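Local coordinates for lipoprotein signal peptidase (Staphylococcus aureus, PDB 6RYO) that cleaves signal peptides from prolipoproteins in the bacterial membrane, acting as an aspartic-type endopeptidase, at residues V41-K49 against F156-T164. Sequence-based numbering, arbitrary orientation.
Sequences VVIFDQVTK and FNIADSSLT. With OLC ((2R)-2,3-dihydroxypropyl (9Z)-octadec-9-enoate), chain B; OLC ((2R)-2,3-dihydroxypropyl (9Z)-octadec-9-enoate), chain C; OLC ((2R)-2,3-dihydroxypropyl (9Z)-octadec-9-enoate), chain F.
Asp-45 holds CG trans to its backbone N (chi1 164°), which sends the carboxylate across to Ala-159, while Asn-157, its CG between backbone N and carbonyl carbon, folds its amide back over the first turn of helix 158-174. Segments 41-49 and 158-164, of two helices predicted to span the membrane, run roughly antiparallel (148° between axes). Asp-45 OD2 accepts one bent hydrogen bond from Ala-159 N at 2.8 Å, the donor lying above the carboxylate plane; a carboxylate suits first-turn N-H groups, which lack partners within the helix. The small Ala-159 methyl lets CB lie 3.2 Å from Asp-45 OD2. Asp-45 OD1 offers its syn lone pair to Lys-49 NZ (3.2 Å), which also pairs with Asp-133, so the buried charges probably compensate. Extended Lys-49 brings CE into van der Waals contact with Asn-157 ND2, which donates to Val-141 O. Branched Ile-158 covers the Asp-45 methylene and turns CD1 to monoolein; small Ser-162 admits Val-41 CG1, its hydroxyl bonding Leu-122 O. Asn-157 and Asp-160, predicted catalytic and bonded through OD2 to the bound peptide, form a capping box. Its longer, more bent half is Asn-157 N to Asp-160 OD2. In the other, Asp-160 N meets Asn-157 OD1 almost head-on (C=O...N 172°).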
loop_
_atom_site.group_PDB
_atom_site.type_symbol
_atom_site.label_atom_id
_atom_site.label_comp_id
_atom_site.label_asym_id
_atom_site.label_seq_id
_atom_site.Cartn_x
_atom_site.Cartn_y
_atom_site.Cartn_z
ATOM N N VAL A 41 4.269 3.444 8.259
ATOM C CA VAL A 41 4.179 2.882 6.913
ATOM C C VAL A 41 4.185 3.990 5.867
ATOM O O VAL A 41 4.899 3.913 4.861
ATOM C CB VAL A 41 2.929 1.989 6.782
ATOM C CG1 VAL A 41 2.704 1.602 5.328
ATOM C CG2 VAL A 41 3.075 0.746 7.639
ATOM N N VAL A 42 3.386 5.037 6.087
ATOM C CA VAL A 42 3.300 6.129 5.120
ATOM C C VAL A 42 4.630 6.862 5.015
ATOM O O VAL A 42 5.067 7.231 3.918
ATOM C CB VAL A 42 2.153 7.086 5.494
ATOM C CG1 VAL A 42 2.207 8.342 4.640
ATOM C CG2 VAL A 42 0.818 6.392 5.325
ATOM N N ILE A 43 5.290 7.095 6.153
ATOM C CA ILE A 43 6.585 7.774 6.140
ATOM C C ILE A 43 7.580 7.002 5.283
ATOM O O ILE A 43 8.205 7.558 4.372
ATOM C CB ILE A 43 7.109 7.966 7.576
ATOM C CG1 ILE A 43 6.267 9.002 8.322
ATOM C CG2 ILE A 43 8.568 8.396 7.563
ATOM C CD1 ILE A 43 6.375 10.393 7.754
ATOM N N PHE A 44 7.723 5.700 5.547
ATOM C CA PHE A 44 8.702 4.904 4.815
ATOM C C PHE A 44 8.305 4.702 3.358
ATOM O O PHE A 44 9.179 4.580 2.495
ATOM C CB PHE A 44 8.905 3.556 5.499
ATOM C CG PHE A 44 9.874 3.601 6.644
ATOM C CD1 PHE A 44 11.230 3.749 6.412
ATOM C CD2 PHE A 44 9.432 3.497 7.953
ATOM C CE1 PHE A 44 12.127 3.795 7.461
ATOM C CE2 PHE A 44 10.324 3.541 9.007
ATOM C CZ PHE A 44 11.674 3.690 8.760
ATOM N N ASP A 45 7.007 4.656 3.060
ATOM C CA ASP A 45 6.590 4.554 1.666
ATOM C C ASP A 45 6.879 5.846 0.916
ATOM O O ASP A 45 7.414 5.825 -0.198
ATOM C CB ASP A 45 5.107 4.197 1.577
ATOM C CG ASP A 45 4.531 4.453 0.199
ATOM O OD1 ASP A 45 4.034 5.573 -0.045
ATOM O OD2 ASP A 45 4.600 3.539 -0.651
ATOM N N GLN A 46 6.531 6.987 1.516
ATOM C CA GLN A 46 6.734 8.263 0.841
ATOM C C GLN A 46 8.214 8.607 0.733
ATOM O O GLN A 46 8.652 9.169 -0.279
ATOM C CB GLN A 46 5.972 9.368 1.571
ATOM C CG GLN A 46 4.472 9.334 1.328
ATOM C CD GLN A 46 4.122 9.492 -0.139
ATOM O OE1 GLN A 46 4.671 10.352 -0.831
ATOM N NE2 GLN A 46 3.211 8.656 -0.625
ATOM N N VAL A 47 9.000 8.280 1.760
ATOM C CA VAL A 47 10.432 8.562 1.715
ATOM C C VAL A 47 11.107 7.722 0.637
ATOM O O VAL A 47 11.815 8.251 -0.227
ATOM C CB VAL A 47 11.073 8.337 3.096
ATOM C CG1 VAL A 47 12.583 8.250 2.968
ATOM C CG2 VAL A 47 10.689 9.465 4.049
ATOM N N THR A 48 10.880 6.405 0.657
ATOM C CA THR A 48 11.509 5.522 -0.323
ATOM C C THR A 48 11.104 5.895 -1.745
ATOM O O THR A 48 11.945 5.928 -2.651
ATOM C CB THR A 48 11.148 4.065 -0.032
ATOM O OG1 THR A 48 9.734 3.953 0.169
ATOM C CG2 THR A 48 11.885 3.568 1.205
ATOM N N LYS A 49 9.811 6.155 -1.961
ATOM C CA LYS A 49 9.355 6.645 -3.260
ATOM C C LYS A 49 10.122 7.891 -3.682
ATOM O O LYS A 49 10.527 8.020 -4.842
ATOM C CB LYS A 49 7.857 6.947 -3.214
ATOM C CG LYS A 49 6.946 5.742 -3.357
ATOM C CD LYS A 49 5.508 6.136 -3.074
ATOM C CE LYS A 49 4.534 5.047 -3.483
ATOM N NZ LYS A 49 3.140 5.387 -3.092
ATOM N N PHE A 156 6.370 -2.926 -7.754
ATOM C CA PHE A 156 5.499 -2.371 -6.723
ATOM C C PHE A 156 6.322 -1.569 -5.714
ATOM O O PHE A 156 7.518 -1.332 -5.905
ATOM C CB PHE A 156 4.688 -3.478 -6.044
ATOM C CG PHE A 156 5.527 -4.530 -5.373
ATOM C CD1 PHE A 156 6.039 -5.595 -6.097
ATOM C CD2 PHE A 156 5.784 -4.467 -4.013
ATOM C CE1 PHE A 156 6.803 -6.567 -5.481
ATOM C CE2 PHE A 156 6.545 -5.436 -3.391
ATOM C CZ PHE A 156 7.052 -6.490 -4.127
ATOM N N ASN A 157 5.667 -1.145 -4.634
ATOM C CA ASN A 157 6.282 -0.262 -3.650
ATOM C C ASN A 157 5.833 -0.684 -2.254
ATOM O O ASN A 157 5.209 -1.732 -2.065
ATOM C CB ASN A 157 5.935 1.200 -3.960
ATOM C CG ASN A 157 4.445 1.417 -4.165
ATOM O OD1 ASN A 157 3.617 0.823 -3.476
ATOM N ND2 ASN A 157 4.099 2.267 -5.126
ATOM N N ILE A 158 6.168 0.146 -1.263
ATOM C CA ILE A 158 5.821 -0.157 0.123
ATOM C C ILE A 158 4.312 -0.086 0.331
ATOM O O ILE A 158 3.730 -0.922 1.033
ATOM C CB ILE A 158 6.571 0.790 1.076
ATOM C CG1 ILE A 158 8.083 0.663 0.872
ATOM C CG2 ILE A 158 6.203 0.496 2.515
ATOM C CD1 ILE A 158 8.633 -0.701 1.228
ATOM N N ALA A 159 3.656 0.910 -0.272
ATOM C CA ALA A 159 2.206 1.034 -0.138
ATOM C C ALA A 159 1.493 -0.204 -0.666
ATOM O O ALA A 159 0.494 -0.651 -0.087
ATOM C CB ALA A 159 1.715 2.287 -0.864
ATOM N N ASP A 160 1.990 -0.774 -1.766
ATOM C CA ASP A 160 1.442 -2.036 -2.254
ATOM C C ASP A 160 1.715 -3.171 -1.272
ATOM O O ASP A 160 0.869 -4.054 -1.083
ATOM C CB ASP A 160 2.020 -2.364 -3.630
ATOM C CG ASP A 160 1.669 -1.325 -4.674
ATOM O OD1 ASP A 160 0.550 -0.774 -4.618
ATOM O OD2 ASP A 160 2.515 -1.055 -5.554
ATOM N N SER A 161 2.892 -3.161 -0.638
ATOM C CA SER A 161 3.248 -4.226 0.296
ATOM C C SER A 161 2.360 -4.205 1.533
ATOM O O SER A 161 1.896 -5.259 1.988
ATOM C CB SER A 161 4.716 -4.101 0.692
ATOM O OG SER A 161 5.544 -4.027 -0.454
ATOM N N SER A 162 2.125 -3.018 2.098
ATOM C CA SER A 162 1.271 -2.911 3.275
ATOM C C SER A 162 -0.150 -3.374 2.972
ATOM O O SER A 162 -0.787 -4.037 3.800
ATOM C CB SER A 162 1.274 -1.473 3.787
ATOM O OG SER A 162 0.389 -1.314 4.883
ATOM N N LEU A 163 -0.663 -3.030 1.788
ATOM C CA LEU A 163 -1.989 -3.487 1.386
ATOM C C LEU A 163 -2.038 -5.008 1.289
ATOM O O LEU A 163 -2.948 -5.647 1.827
ATOM C CB LEU A 163 -2.380 -2.847 0.053
ATOM C CG LEU A 163 -2.778 -1.370 0.085
ATOM C CD1 LEU A 163 -2.693 -0.756 -1.301
ATOM C CD2 LEU A 163 -4.180 -1.217 0.637
ATOM N N THR A 164 -1.056 -5.606 0.609
ATOM C CA THR A 164 -1.044 -7.058 0.449
ATOM C C THR A 164 -0.947 -7.765 1.795
ATOM O O THR A 164 -1.656 -8.747 2.040
ATOM C CB THR A 164 0.112 -7.474 -0.460
ATOM O OG1 THR A 164 -0.107 -6.956 -1.779
ATOM C CG2 THR A 164 0.228 -8.994 -0.520
HETATM C C10 OLC B . 7.008 -7.703 1.258
HETATM C C9 OLC B . 5.710 -7.915 1.209
HETATM C C11 OLC B . 7.963 -8.610 0.486
HETATM C C8 OLC B . 5.159 -9.071 0.377
HETATM C C24 OLC B . 2.167 -2.807 -9.399
HETATM C C12 OLC B . 9.179 -7.801 0.039
HETATM C C7 OLC B . 3.908 -8.623 -0.374
HETATM C C13 OLC B . 9.438 -8.056 -1.443
HETATM C C6 OLC B . 4.300 -8.133 -1.766
HETATM C C14 OLC B . 10.945 -8.088 -1.687
HETATM C C5 OLC B . 3.037 -7.741 -2.525
HETATM C C4 OLC B . 3.404 -7.106 -3.863
HETATM C C3 OLC B . 2.187 -6.361 -4.404
HETATM C C2 OLC B . 2.250 -6.328 -5.929
HETATM C C21 OLC B . 0.347 -4.069 -8.236
HETATM C C1 OLC B . 1.244 -5.310 -6.458
HETATM C C22 OLC B . 0.789 -2.703 -8.754
HETATM O O19 OLC B . 0.286 -5.028 -5.820
HETATM O O25 OLC B . 2.212 -1.973 -10.526
HETATM O O23 OLC B . -0.125 -2.247 -9.707
HETATM O O20 OLC B . 1.467 -4.709 -7.700
HETATM C C18 OLC C . 9.681 -4.183 1.615
HETATM C C10 OLC C . 3.832 -3.884 7.282
HETATM C C9 OLC C . 3.836 -4.280 8.539
HETATM C C17 OLC C . 8.203 -4.469 1.864
HETATM C C11 OLC C . 4.502 -2.571 6.884
HETATM C C8 OLC C . 4.507 -3.432 9.618
HETATM C C24 OLC C . 1.449 -7.252 20.533
HETATM C C16 OLC C . 8.040 -4.997 3.286
HETATM C C12 OLC C . 4.766 -2.569 5.381
HETATM C C7 OLC C . 4.814 -4.294 10.843
HETATM C C15 OLC C . 8.175 -3.830 4.259
HETATM C C13 OLC C . 5.836 -3.611 5.069
HETATM C C6 OLC C . 3.517 -4.699 11.541
HETATM C C14 OLC C . 6.913 -2.975 4.196
HETATM C C5 OLC C . 3.223 -3.739 12.692
HETATM C C4 OLC C . 3.790 -4.297 13.997
HETATM C C3 OLC C . 2.640 -4.699 14.919
HETATM C C2 OLC C . 2.875 -4.117 16.313
HETATM C C21 OLC C . 2.554 -5.488 19.160
HETATM C C1 OLC C . 1.708 -4.495 17.222
HETATM C C22 OLC C . 1.970 -5.816 20.531
HETATM O O19 OLC C . 0.683 -4.859 16.751
HETATM O O25 OLC C . 0.549 -7.412 21.593
HETATM O O23 OLC C . 2.959 -5.668 21.511
HETATM O O20 OLC C . 1.846 -4.415 18.612
HETATM C C10 OLC F . 8.638 -1.320 8.375
HETATM C C9 OLC F . 7.875 -1.065 9.415
HETATM C C11 OLC F . 8.325 -0.704 7.014
HETATM C C8 OLC F . 6.659 -0.147 9.283
HETATM C C24 OLC F . 3.237 0.929 21.001
HETATM C C12 OLC F . 9.543 -0.874 6.108
HETATM C C7 OLC F . 5.838 -0.134 10.574
HETATM C C13 OLC F . 9.388 -0.002 4.864
HETATM C C6 OLC F . 6.503 -0.983 11.657
HETATM C C14 OLC F . 10.756 0.537 4.454
HETATM C C5 OLC F . 5.709 -0.880 12.956
HETATM C C4 OLC F . 6.117 0.388 13.701
HETATM C C3 OLC F . 5.996 0.146 15.202
HETATM C C2 OLC F . 4.552 -0.207 15.557
HETATM C C21 OLC F . 3.097 -0.389 18.879
HETATM C C1 OLC F . 4.491 -0.656 17.013
HETATM C C22 OLC F . 3.644 -0.369 20.306
HETATM O O19 OLC F . 4.859 -1.744 17.309
HETATM O O25 OLC F . 2.656 0.645 22.244
HETATM O O23 OLC F . 3.129 -1.462 21.016
HETATM O O20 OLC F . 4.015 0.207 18.006
#